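Local structure of N-acylglucosamine 2-epimerase (Marinomonas mediterranea, 5X32) at residues A[313-316]-A[317-320]; A[332-335]-A[336-340]. The protein catalyses the reversible isomerisation of D-mannose to D-fructose, acts less efficiently on D-lyxose, and does not use D-glucose. All coordinates share one frame; numbering follows the deposited sequence.

Contact 1. Residues A[313-316]-A[317-320]; sequences VQAE and SFAA
Helix 311-328 belongs to the helical barrel of the N-acylglucosamine 2-epimerase family, and Val313 meets Ser317 in its first turns. Val313 O accepts two hydrogen bonds from this one residue. The backbone bond comes from Ser317 N at 3.0 Å. The hydroxyl gives the second, with Ser317 OG 2.8 Å from Val313 O. The two donors reach the oxygen from opposite faces of the carbonyl plane. A chi1 of -67° sets OG beside its own backbone N and turns it back along the helix. Ser317 OG also bonds Thr253 OG1 of helix 249-265, so this buried hydroxyl joins two helices. The three residues that follow continue the i to i+4 pattern: Phe318, Ala319 and Ala320 bond through their N-H groups to Gln314 O, Ala315 O and Glu316 O.

Glu316 takes part here mainly through its backbone O, which accepts Ala320 N; Ala320 CB also rests 3.5 Å from Glu316 O. Its carboxylate turns toward the probable active site. OE2 is hydrogen-bonded to His380, a proton donor/acceptor by similarity, and OE1 forms a salt bridge with Lys257. The hydrogen bond probably orients the His380 ring. Glu254 OE2 lies close to Glu316 OE1.

Gln314 points its amide elsewhere, with OE1 bonded to Leu294 N. Phe318 folds its ring back over the preceding turn. Its CG sits between the backbone N and the carbonyl carbon, chi1 72°. Phe318 CE2 lies 3.7 Å from Ala315 CB. Ala384 of helix 379-390 packs against both Ala315 and Phe318. Ala315 O stands 3.4 Å above the centre of the Phe318 ring plane.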
ATOM      1  N   VAL A 313      -1.816   7.638   4.833  1.00 48.37           N
ATOM      2  CA  VAL A 313      -1.425   8.905   4.222  1.00 49.52           C
ATOM      3  C   VAL A 313      -0.190   9.501   4.911  1.00 52.78           C
ATOM      4  O   VAL A 313       0.786   9.901   4.254  1.00 50.73           O
ATOM      5  CB  VAL A 313      -2.581   9.905   4.275  1.00 50.19           C
ATOM      6  CG1 VAL A 313      -2.109  11.296   3.867  1.00 49.81           C
ATOM      7  CG2 VAL A 313      -3.752   9.419   3.414  1.00 43.16           C
ATOM      8  N   GLN A 314      -0.219   9.499   6.241  1.00 53.40           N
ATOM      9  CA  GLN A 314       0.925   9.927   7.037  1.00 49.48           C
ATOM     10  C   GLN A 314       2.161   9.079   6.746  1.00 47.85           C
ATOM     11  O   GLN A 314       3.280   9.601   6.619  1.00 51.00           O
ATOM     12  CB  GLN A 314       0.568   9.863   8.521  1.00 44.55           C
ATOM     13  CG  GLN A 314      -0.009  11.134   9.150  1.00 49.08           C
ATOM     14  CD  GLN A 314      -1.012  11.885   8.290  1.00 48.22           C
ATOM     15  OE1 GLN A 314      -0.679  12.921   7.742  1.00 56.52           O
ATOM     16  NE2 GLN A 314      -2.236  11.382   8.183  1.00 46.39           N
ATOM     17  N   ALA A 315       1.955   7.775   6.594  1.00 52.49           N
ATOM     18  CA  ALA A 315       3.085   6.869   6.450  1.00 53.86           C
ATOM     19  C   ALA A 315       3.689   6.933   5.042  1.00 49.84           C
ATOM     20  O   ALA A 315       4.903   7.105   4.881  1.00 52.32           O
ATOM     21  CB  ALA A 315       2.672   5.428   6.812  1.00 53.23           C
ATOM     22  N   GLU A 316       2.851   6.831   4.023  1.00 46.34           N
ATOM     23  CA  GLU A 316       3.338   6.898   2.651  1.00 50.08           C
ATOM     24  C   GLU A 316       4.035   8.256   2.451  1.00 56.50           C
ATOM     25  O   GLU A 316       5.067   8.352   1.753  1.00 49.17           O
ATOM     26  CB  GLU A 316       2.190   6.717   1.657  1.00 46.18           C
ATOM     27  CG  GLU A 316       1.511   5.340   1.765  1.00 61.13           C
ATOM     28  CD  GLU A 316       2.352   4.166   1.243  1.00 61.93           C
ATOM     29  OE1 GLU A 316       3.125   4.340   0.270  1.00 56.20           O
ATOM     30  OE2 GLU A 316       2.268   3.067   1.849  1.00 63.73           O
ATOM     31  N   SER A 317       3.498   9.296   3.100  1.00 50.67           N
ATOM     32  CA  SER A 317       4.099  10.616   2.958  1.00 45.26           C
ATOM     33  C   SER A 317       5.453  10.714   3.646  1.00 47.69           C
ATOM     34  O   SER A 317       6.350  11.368   3.108  1.00 50.80           O
ATOM     35  CB  SER A 317       3.169  11.706   3.472  1.00 43.79           C
ATOM     36  OG  SER A 317       2.025  11.793   2.640  1.00 41.10           O
ATOM     37  N   PHE A 318       5.650  10.095   4.811  1.00 46.40           N
ATOM     38  CA  PHE A 318       6.999  10.221   5.367  1.00 49.19           C
ATOM     39  C   PHE A 318       7.999   9.300   4.628  1.00 48.90           C
ATOM     40  O   PHE A 318       9.209   9.577   4.614  1.00 51.39           O
ATOM     41  CB  PHE A 318       7.030   9.999   6.900  1.00 53.26           C
ATOM     42  CG  PHE A 318       6.828   8.578   7.362  1.00 48.93           C
ATOM     43  CD1 PHE A 318       7.789   7.606   7.139  1.00 52.76           C
ATOM     44  CD2 PHE A 318       5.723   8.247   8.135  1.00 53.27           C
ATOM     45  CE1 PHE A 318       7.614   6.296   7.607  1.00 56.75           C
ATOM     46  CE2 PHE A 318       5.552   6.966   8.620  1.00 55.14           C
ATOM     47  CZ  PHE A 318       6.496   5.981   8.348  1.00 55.70           C
ATOM     48  N   ALA A 319       7.523   8.227   3.992  1.00 43.03           N
ATOM     49  CA  ALA A 319       8.440   7.473   3.134  1.00 46.66           C
ATOM     50  C   ALA A 319       8.887   8.343   1.923  1.00 50.43           C
ATOM     51  O   ALA A 319      10.085   8.450   1.591  1.00 40.95           O
ATOM     52  CB  ALA A 319       7.801   6.201   2.667  1.00 41.18           C
ATOM     53  N   ALA A 320       7.904   8.972   1.284  1.00 46.28           N
ATOM     54  CA  ALA A 320       8.161   9.792   0.128  1.00 50.17           C
ATOM     55  C   ALA A 320       9.129  10.899   0.532  1.00 56.92           C
ATOM     56  O   ALA A 320      10.105  11.172  -0.185  1.00 50.03           O
ATOM     57  CB  ALA A 320       6.867  10.358  -0.424  1.00 45.83           C
TER

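Contact 2. Residues A[332-335]-A[336-340]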
ATOM      1  N   THR A 332      14.493  20.736   3.505  1.00 56.41           N
ATOM      2  CA  THR A 332      13.049  20.882   3.570  1.00 61.30           C
ATOM      3  C   THR A 332      12.369  19.527   3.777  1.00 63.64           C
ATOM      4  O   THR A 332      11.482  19.381   4.634  1.00 65.64           O
ATOM      5  CB  THR A 332      12.520  21.517   2.283  1.00 55.67           C
ATOM      6  OG1 THR A 332      13.058  22.836   2.175  1.00 68.00           O
ATOM      7  CG2 THR A 332      11.006  21.587   2.296  1.00 58.67           C
ATOM      8  N   TYR A 333      12.790  18.533   2.999  1.00 54.82           N
ATOM      9  CA  TYR A 333      12.130  17.245   3.051  1.00 55.94           C
ATOM     10  C   TYR A 333      12.467  16.552   4.365  1.00 59.98           C
ATOM     11  O   TYR A 333      11.603  15.931   4.970  1.00 61.27           O
ATOM     12  CB  TYR A 333      12.525  16.386   1.847  1.00 51.49           C
ATOM     13  CG  TYR A 333      12.073  17.010   0.556  1.00 62.93           C
ATOM     14  CD1 TYR A 333      10.729  17.278   0.342  1.00 61.20           C
ATOM     15  CD2 TYR A 333      12.988  17.388  -0.434  1.00 60.85           C
ATOM     16  CE1 TYR A 333      10.299  17.867  -0.825  1.00 60.88           C
ATOM     17  CE2 TYR A 333      12.562  17.981  -1.611  1.00 53.38           C
ATOM     18  CZ  TYR A 333      11.214  18.217  -1.797  1.00 59.37           C
ATOM     19  OH  TYR A 333      10.741  18.811  -2.943  1.00 55.30           O
ATOM     20  N   TYR A 334      13.695  16.706   4.845  1.00 57.33           N
ATOM     21  CA  TYR A 334      14.033  16.149   6.145  1.00 58.05           C
ATOM     22  C   TYR A 334      13.101  16.729   7.201  1.00 59.88           C
ATOM     23  O   TYR A 334      12.485  15.985   7.976  1.00 61.38           O
ATOM     24  CB  TYR A 334      15.491  16.439   6.498  1.00 61.69           C
ATOM     25  CG  TYR A 334      15.910  15.935   7.858  1.00 61.52           C
ATOM     26  CD1 TYR A 334      16.168  14.589   8.083  1.00 61.87           C
ATOM     27  CD2 TYR A 334      16.014  16.814   8.936  1.00 62.18           C
ATOM     28  CE1 TYR A 334      16.547  14.134   9.350  1.00 64.80           C
ATOM     29  CE2 TYR A 334      16.383  16.373  10.192  1.00 61.85           C
ATOM     30  CZ  TYR A 334      16.645  15.033  10.401  1.00 67.31           C
ATOM     31  OH  TYR A 334      17.012  14.600  11.656  1.00 66.31           O
ATOM     32  N   LYS A 335      12.969  18.056   7.207  1.00 59.51           N
ATOM     33  CA  LYS A 335      12.108  18.717   8.181  1.00 53.18           C
ATOM     34  C   LYS A 335      10.670  18.228   8.091  1.00 57.39           C
ATOM     35  O   LYS A 335       9.983  18.099   9.116  1.00 61.85           O
ATOM     36  CB  LYS A 335      12.160  20.221   8.018  1.00 50.79           C
ATOM     37  CG  LYS A 335      13.269  20.835   8.842  1.00 59.37           C
ATOM     38  CD  LYS A 335      13.283  22.353   8.776  1.00 56.89           C
ATOM     39  CE  LYS A 335      14.024  22.782   7.551  1.00 61.93           C
ATOM     40  NZ  LYS A 335      15.350  22.106   7.608  1.00 73.98           N
ATOM     41  N   GLN A 336      10.208  17.964   6.872  1.00 54.10           N
ATOM     42  CA  GLN A 336       8.828  17.531   6.682  1.00 54.67           C
ATOM     43  C   GLN A 336       8.618  16.092   7.146  1.00 57.80           C
ATOM     44  O   GLN A 336       7.554  15.736   7.649  1.00 54.87           O
ATOM     45  CB  GLN A 336       8.422  17.698   5.227  1.00 49.71           C
ATOM     46  CG  GLN A 336       8.064  19.121   4.901  1.00 57.79           C
ATOM     47  CD  GLN A 336       7.972  19.371   3.421  1.00 60.42           C
ATOM     48  OE1 GLN A 336       8.677  18.741   2.628  1.00 65.92           O
ATOM     49  NE2 GLN A 336       7.064  20.254   3.027  1.00 49.56           N
ATOM     50  N   TYR A 337       9.641  15.278   6.934  1.00 56.46           N
ATOM     51  CA  TYR A 337       9.737  13.938   7.471  1.00 52.58           C
ATOM     52  C   TYR A 337       9.550  13.975   8.999  1.00 59.47           C
ATOM     53  O   TYR A 337       8.747  13.202   9.581  1.00 54.72           O
ATOM     54  CB  TYR A 337      11.087  13.334   7.071  1.00 49.60           C
ATOM     55  CG  TYR A 337      11.372  11.992   7.667  1.00 54.44           C
ATOM     56  CD1 TYR A 337      10.826  10.842   7.104  1.00 57.89           C
ATOM     57  CD2 TYR A 337      12.215  11.853   8.753  1.00 54.60           C
ATOM     58  CE1 TYR A 337      11.074   9.596   7.636  1.00 53.84           C
ATOM     59  CE2 TYR A 337      12.479  10.602   9.298  1.00 53.60           C
ATOM     60  CZ  TYR A 337      11.902   9.477   8.731  1.00 56.93           C
ATOM     61  OH  TYR A 337      12.149   8.222   9.248  1.00 55.30           O
ATOM     62  N   LEU A 338      10.285  14.883   9.647  1.00 58.28           N
ATOM     63  CA  LEU A 338      10.166  15.043  11.099  1.00 59.67           C
ATOM     64  C   LEU A 338       8.772  15.522  11.498  1.00 59.25           C
ATOM     65  O   LEU A 338       8.259  15.115  12.533  1.00 57.52           O
ATOM     66  CB  LEU A 338      11.224  16.000  11.643  1.00 54.37           C
ATOM     67  CG  LEU A 338      12.631  15.409  11.548  1.00 60.67           C
ATOM     68  CD1 LEU A 338      13.643  16.354  12.149  1.00 55.80           C
ATOM     69  CD2 LEU A 338      12.712  14.009  12.180  1.00 50.30           C
ATOM     70  N   THR A 339       8.172  16.414  10.715  1.00 52.69           N
ATOM     71  CA  THR A 339       6.821  16.871  11.058  1.00 53.82           C
ATOM     72  C   THR A 339       5.809  15.725  10.975  1.00 51.58           C
ATOM     73  O   THR A 339       4.927  15.589  11.824  1.00 58.72           O
ATOM     74  CB  THR A 339       6.358  18.042  10.167  1.00 52.43           C
ATOM     75  OG1 THR A 339       6.464  17.664   8.791  1.00 56.83           O
ATOM     76  CG2 THR A 339       7.228  19.255  10.424  1.00 40.45           C
ATOM     77  N   LEU A 340       5.932  14.903   9.943  1.00 52.75           N
ATOM     78  CA  LEU A 340       5.008  13.793   9.755  1.00 52.89           C
ATOM     79  C   LEU A 340       5.162  12.753  10.861  1.00 53.42           C
ATOM     80  O   LEU A 340       4.168  12.273  11.418  1.00 49.38           O
ATOM     81  CB  LEU A 340       5.213  13.171   8.378  1.00 52.09           C
ATOM     82  CG  LEU A 340       4.728  14.091   7.257  1.00 50.00           C
ATOM     83  CD1 LEU A 340       5.362  13.716   5.926  1.00 47.14           C
ATOM     84  CD2 LEU A 340       3.204  14.018   7.174  1.00 44.51           C
TER
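Tyr333 O accepts the backbone N-H of Tyr337 at 2.9 Å, one of four i to i+4 bonds that join 332-335 to 336-340 within helix 331-347. Gln336 N, Leu338 N and Thr339 N make the other three, to Thr332 O, Tyr334 O and Lys335 O.

The side chains meet in two groups. In the first, Gln336 runs alongside Thr332 and Tyr333, pointing the same way as both. Its CG lies beside the backbone N, chi1 -80°, and the extended chain beyond it lays the amide alongside the preceding turn. The amide oxygen OE1 comes 3.4 Å from Tyr333 CD1, with the ring and amide planes 42° apart. Thr332 CG2 lies 3.7 Å from the same OE1. The Tyr333 hydroxyl bonds Asp280 of helix 271-286, which also packs on Gln336 through Phe279 and Tyr283.

The second group is Tyr334 and Leu338. Tyr334 has CG opposite its backbone N, chi1 178°, and its ring swings toward the following turn. Leu338 CG sits 4.1 Å above one face of that ring, offset toward the rim. The branch that touches most closely is CD1, 3.4 Å from Tyr334 CE2. The two side chains cross at a slant, in plain apolar packing at the rim of the ring.

Tyr337 leads its ring away from this pair. Its hydroxyl bonds the carbonyl of Phe6, and its ring meets Trp341 edge-to-face. Thr339 OG1 is hydrogen-bonded to Tyr283 OH of helix 271-286. Hydroxyls thus tie this helix to helix 271-286 and to the N-terminal segment, while the direct contacts between its side chains are mainly van der Waals packing.

In the fold
The contacts lie on consecutive helices, 311-328 and 331-347, which pack against each other. Their centres are 10 Å apart. Contact 1 is wholly buried, nearer the centre of the chain, and lies beside the probable active site. Contact 2 is farther out and partly exposed, away from the annotated sites. The two meet directly: Tyr337 CD1 lies 3.2 Å from Phe318 O, and Leu340 CD1 packs on the backbone of Ser317 and Phe318. The inner helix carries a carboxylate and small alanines against its neighbours. The outer helix carries tyrosines, with threonine and lysine on its exposed side. Trp341 bridges them, touching both Phe318 and Tyr337.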